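Local atomic coordinates of variant surface glycoprotein MITat 1.13 (Trypanosoma brucei, PDB entry 6Z8H), a protein that probably forms part of the dense surface coat with which the parasite evades the host immune response by switching between antigenically distinct variants. Residues K295-V300 with E311-A316; R348-K351 with G356-T359. One frame throughout, in Å; residues are numbered along the deposited sequence.

Coming from the N terminus, the chain first runs through the long helices 34-75 and 78-129 and the five-stranded sheet. After helices 260-273 and 287-291 comes contact 1. It closes the loop after helix 294-304 by folding residues 311-316 back onto that helix, just before helix 318-329. The chain then passes through helix 336-345 to contact 2, where strands 348-351 and 358-361 close a beta hairpin ahead of helix 368-383. The two contacts are in series and neither nest nor cross. The centres of contact 1 and contact 2 lie about 35 Å apart, and the nearest atoms of contact 1 and contact 2 about 20 Å apart. Contact 1 packs beside helix 78-129, contact 2 against helices 34-75 and 368-383. Both also touch the second subunit.

Contact 1. Residues K295-V300 with E311-A316; sequences KFKLMV and EKESDA
This contact lies in the loop between helices 294-304 and 318-329, near the dimer interface, where the loop doubles back over one side of the first helix. Leu298 supplies most of the helix side. Its CG lies anti to the backbone N (chi1 176°), which sends both methyls across to the loop backbone. Leu298 CD1 rests on the peptide between Glu311 and Lys312, 3.5 Å from Glu311 C. Leu298 CD2 lies 3.7 Å from Glu311 O.

Beside it, Lys297 and Glu313 meet with extended chains. The carboxylate sits against the lysine's aliphatic part, with Glu313 OE1 3.2 Å from Lys297 CD. The charged ends form only a long salt bridge, Lys297 NZ to Glu313 OE1 at 3.6 Å.

Asp315 ties the start of this segment together. Asp315 OD2 accepts from Glu311 N at 3.0 Å, nearly along the C-O axis. Lys312 N reaches the same oxygen from above the carboxylate plane. The carboxylate of Glu311 turns to other partners, Lys302 of its own chain and Arg377 of the second subunit. Phe296, Met299 and Val300 pack on helix 78-129. The contact thus belongs to a helix-to-helix connection beside the subunit interface of the A-type VSG N-terminal domain.

Contact 2. Residues R348-K351 with G356-T359; sequences RIPK and GEKT
With chi1 at -61° and a bend at chi3 (68°), Arg348 turns its guanidinium toward Thr359 across the strands of a beta hairpin. Thr359 OG1 lies between its backbone N and carbonyl carbon (chi1 63°), on the side of the guanidinium. Arg348 NH2 donates to Thr359 OG1 at 3.1 Å. The oxygen lies at the guanidinium edge, close to its plane, and the two side chains cross at about a right angle.

The hairpin is antiparallel. Lys351 and Lys358 form a hydrogen-bonded pair: Lys351 N gives to Lys358 O at 2.7 Å, and Lys358 N to Lys351 O at 2.8 Å. Pro350 faces Thr359 as a non-hydrogen-bonded pair. Here Thr359 CA makes a CA-H...O contact with Ile349 O at 3.3 Å.

The lysine side chains run side by side and point the same way. They touch through carbon, Lys351 CE to Lys358 CB at 3.9 Å, while their ammonium groups stay apart, with 6.0 Å between Lys351 NZ and Lys358 NZ. Ile349 faces away from the partner strand and packs on helices 34-75 and 368-383, joining the hairpin to the helical part of the fold. Glu357 OE1 pairs with Arg377 of the same chain, and the carboxylate carbon Glu357 CD lies 3.6 Å from Pro350 CB.

Contact 1. Residues K295-V300 with E311-A316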
loop_
_atom_site.group_PDB
_atom_site.type_symbol
_atom_site.label_atom_id
_atom_site.label_comp_id
_atom_site.label_asym_id
_atom_site.label_seq_id
_atom_site.Cartn_x
_atom_site.Cartn_y
_atom_site.Cartn_z
ATOM N N LYS A 295 -17.601 31.106 9.873
ATOM C CA LYS A 295 -18.364 30.618 11.019
ATOM C C LYS A 295 -17.681 30.987 12.327
ATOM O O LYS A 295 -18.358 31.261 13.322
ATOM C CB LYS A 295 -18.551 29.100 10.906
ATOM C CG LYS A 295 -19.364 28.687 9.704
ATOM C CD LYS A 295 -19.318 27.173 9.492
ATOM C CE LYS A 295 -20.083 26.740 8.230
ATOM N NZ LYS A 295 -19.738 25.335 7.798
ATOM N N PHE A 296 -16.347 31.068 12.329
ATOM C CA PHE A 296 -15.628 31.491 13.529
ATOM C C PHE A 296 -15.887 32.965 13.807
ATOM O O PHE A 296 -16.250 33.352 14.927
ATOM C CB PHE A 296 -14.126 31.240 13.324
ATOM C CG PHE A 296 -13.254 31.926 14.321
ATOM C CD1 PHE A 296 -13.087 31.394 15.584
ATOM C CD2 PHE A 296 -12.576 33.092 13.982
ATOM C CE1 PHE A 296 -12.274 32.019 16.513
ATOM C CE2 PHE A 296 -11.775 33.734 14.910
ATOM C CZ PHE A 296 -11.614 33.207 16.162
ATOM N N LYS A 297 -15.718 33.806 12.797
ATOM C CA LYS A 297 -15.960 35.226 13.019
ATOM C C LYS A 297 -17.401 35.472 13.436
ATOM O O LYS A 297 -17.669 36.310 14.304
ATOM C CB LYS A 297 -15.630 36.002 11.756
ATOM C CG LYS A 297 -14.203 35.801 11.267
ATOM C CD LYS A 297 -13.982 36.485 9.941
ATOM C CE LYS A 297 -12.894 35.834 9.126
ATOM N NZ LYS A 297 -12.980 36.245 7.696
ATOM N N LEU A 298 -18.351 34.785 12.805
ATOM C CA LEU A 298 -19.751 34.961 13.186
ATOM C C LEU A 298 -20.028 34.523 14.624
ATOM O O LEU A 298 -20.771 35.195 15.341
ATOM C CB LEU A 298 -20.677 34.248 12.211
ATOM C CG LEU A 298 -22.165 34.260 12.528
ATOM C CD1 LEU A 298 -22.646 35.708 12.570
ATOM C CD2 LEU A 298 -22.900 33.453 11.486
ATOM N N MET A 299 -19.559 33.348 15.029
ATOM C CA MET A 299 -19.761 32.902 16.404
ATOM C C MET A 299 -18.995 33.743 17.423
ATOM O O MET A 299 -19.431 33.826 18.573
ATOM C CB MET A 299 -19.514 31.391 16.509
ATOM C CG MET A 299 -19.886 30.758 17.826
ATOM S SD MET A 299 -21.584 31.054 18.359
ATOM C CE MET A 299 -22.547 30.100 17.203
ATOM N N VAL A 300 -17.895 34.397 17.039
ATOM C CA VAL A 300 -17.338 35.415 17.931
ATOM C C VAL A 300 -18.374 36.494 18.234
ATOM O O VAL A 300 -18.548 36.906 19.389
ATOM C CB VAL A 300 -16.048 36.016 17.344
ATOM C CG1 VAL A 300 -15.666 37.240 18.133
ATOM C CG2 VAL A 300 -14.930 34.983 17.365
ATOM N N GLU A 311 -26.267 36.871 12.113
ATOM C CA GLU A 311 -25.979 35.861 11.104
ATOM C C GLU A 311 -25.022 36.326 10.014
ATOM O O GLU A 311 -24.765 35.567 9.075
ATOM C CB GLU A 311 -27.268 35.363 10.451
ATOM C CG GLU A 311 -28.185 34.661 11.431
ATOM C CD GLU A 311 -27.640 33.302 11.888
ATOM O OE1 GLU A 311 -26.943 32.608 11.104
ATOM O OE2 GLU A 311 -27.860 32.909 13.048
ATOM N N LYS A 312 -24.491 37.543 10.106
ATOM C CA LYS A 312 -23.547 38.068 9.131
ATOM C C LYS A 312 -22.340 38.671 9.839
ATOM O O LYS A 312 -22.445 39.233 10.926
ATOM C CB LYS A 312 -24.196 39.160 8.256
ATOM C CG LYS A 312 -25.398 38.681 7.452
ATOM C CD LYS A 312 -25.990 39.797 6.631
ATOM C CE LYS A 312 -27.145 39.304 5.777
ATOM N NZ LYS A 312 -27.917 40.456 5.216
ATOM N N GLU A 313 -21.174 38.538 9.211
ATOM C CA GLU A 313 -19.963 39.061 9.822
ATOM C C GLU A 313 -20.013 40.564 9.995
ATOM O O GLU A 313 -19.311 41.093 10.855
ATOM C CB GLU A 313 -18.746 38.689 8.981
ATOM C CG GLU A 313 -17.433 39.130 9.580
ATOM C CD GLU A 313 -16.231 38.694 8.754
ATOM O OE1 GLU A 313 -16.298 37.638 8.065
ATOM O OE2 GLU A 313 -15.202 39.402 8.793
ATOM N N SER A 314 -20.811 41.257 9.194
ATOM C CA SER A 314 -20.957 42.700 9.305
ATOM C C SER A 314 -21.843 43.131 10.468
ATOM O O SER A 314 -22.022 44.341 10.667
ATOM C CB SER A 314 -21.519 43.264 7.991
ATOM O OG SER A 314 -22.699 42.579 7.589
ATOM N N ASP A 315 -22.369 42.192 11.254
ATOM C CA ASP A 315 -23.325 42.528 12.304
ATOM C C ASP A 315 -22.686 43.133 13.547
ATOM O O ASP A 315 -23.419 43.581 14.433
ATOM C CB ASP A 315 -24.149 41.294 12.699
ATOM C CG ASP A 315 -25.214 40.972 11.682
ATOM O OD1 ASP A 315 -25.553 41.898 10.889
ATOM O OD2 ASP A 315 -25.736 39.838 11.686
ATOM N N ALA A 316 -21.358 43.138 13.653
ATOM C CA ALA A 316 -20.656 43.883 14.684
ATOM C C ALA A 316 -19.493 44.612 14.032
ATOM O O ALA A 316 -18.979 44.161 13.008
ATOM C CB ALA A 316 -20.121 42.982 15.800
#

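Contact 2. Residues R348-K351 with G356-T359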
loop_
_atom_site.group_PDB
_atom_site.type_symbol
_atom_site.label_atom_id
_atom_site.label_comp_id
_atom_site.label_asym_id
_atom_site.label_seq_id
_atom_site.Cartn_x
_atom_site.Cartn_y
_atom_site.Cartn_z
ATOM N N ARG A 348 -12.979 20.055 33.656
ATOM C CA ARG A 348 -13.358 18.892 34.448
ATOM C C ARG A 348 -14.664 18.306 33.921
ATOM O O ARG A 348 -15.589 19.037 33.547
ATOM C CB ARG A 348 -13.480 19.275 35.926
ATOM C CG ARG A 348 -12.175 19.803 36.514
ATOM C CD ARG A 348 -12.235 19.944 38.033
ATOM N NE ARG A 348 -12.317 18.640 38.691
ATOM C CZ ARG A 348 -11.275 17.842 38.922
ATOM N NH1 ARG A 348 -10.048 18.206 38.560
ATOM N NH2 ARG A 348 -11.456 16.670 39.517
ATOM N N ILE A 349 -14.709 16.981 33.855
ATOM C CA ILE A 349 -15.821 16.234 33.266
ATOM C C ILE A 349 -16.108 15.028 34.140
ATOM O O ILE A 349 -15.259 14.608 34.935
ATOM C CB ILE A 349 -15.511 15.766 31.833
ATOM C CG1 ILE A 349 -14.228 14.931 31.793
ATOM C CG2 ILE A 349 -15.383 16.978 30.901
ATOM C CD1 ILE A 349 -13.992 14.231 30.458
ATOM N N PRO A 350 -17.310 14.462 34.027
ATOM C CA PRO A 350 -17.643 13.270 34.823
ATOM C C PRO A 350 -16.814 12.060 34.419
ATOM O O PRO A 350 -16.487 11.872 33.245
ATOM C CB PRO A 350 -19.130 13.031 34.524
ATOM C CG PRO A 350 -19.616 14.247 33.879
ATOM C CD PRO A 350 -18.447 14.949 33.236
ATOM N N LYS A 351 -16.543 11.198 35.407
ATOM C CA LYS A 351 -15.815 9.942 35.238
ATOM C C LYS A 351 -16.555 8.820 35.962
ATOM O O LYS A 351 -16.941 8.978 37.127
ATOM C CB LYS A 351 -14.412 10.075 35.844
ATOM C CG LYS A 351 -13.562 8.823 35.741
ATOM C CD LYS A 351 -12.186 8.990 36.384
ATOM C CE LYS A 351 -12.215 8.791 37.890
ATOM N NZ LYS A 351 -10.829 8.635 38.438
ATOM N N GLY A 356 -19.305 5.562 42.911
ATOM C CA GLY A 356 -19.977 6.825 42.686
ATOM C C GLY A 356 -19.226 7.656 41.674
ATOM O O GLY A 356 -17.992 7.613 41.616
ATOM N N GLU A 357 -19.959 8.392 40.849
ATOM C CA GLU A 357 -19.329 9.138 39.776
ATOM C C GLU A 357 -18.316 10.117 40.350
ATOM O O GLU A 357 -18.559 10.768 41.368
ATOM C CB GLU A 357 -20.405 9.863 38.978
ATOM C CG GLU A 357 -19.881 10.836 37.941
ATOM C CD GLU A 357 -21.007 11.532 37.184
ATOM O OE1 GLU A 357 -21.533 10.964 36.197
ATOM O OE2 GLU A 357 -21.379 12.655 37.598
ATOM N N LYS A 358 -17.171 10.204 39.685
ATOM C CA LYS A 358 -16.099 11.115 40.047
ATOM C C LYS A 358 -15.908 12.134 38.925
ATOM O O LYS A 358 -16.644 12.169 37.939
ATOM C CB LYS A 358 -14.825 10.326 40.384
ATOM C CG LYS A 358 -15.016 9.359 41.570
ATOM C CD LYS A 358 -13.697 8.846 42.158
ATOM C CE LYS A 358 -13.947 8.054 43.444
ATOM N NZ LYS A 358 -12.714 7.454 44.038
ATOM N N THR A 359 -14.913 12.995 39.086
ATOM C CA THR A 359 -14.589 13.964 38.053
ATOM C C THR A 359 -13.085 14.015 37.842
ATOM O O THR A 359 -12.301 13.713 38.742
ATOM C CB THR A 359 -15.087 15.382 38.392
ATOM O OG1 THR A 359 -14.425 15.848 39.569
ATOM C CG2 THR A 359 -16.604 15.391 38.595
#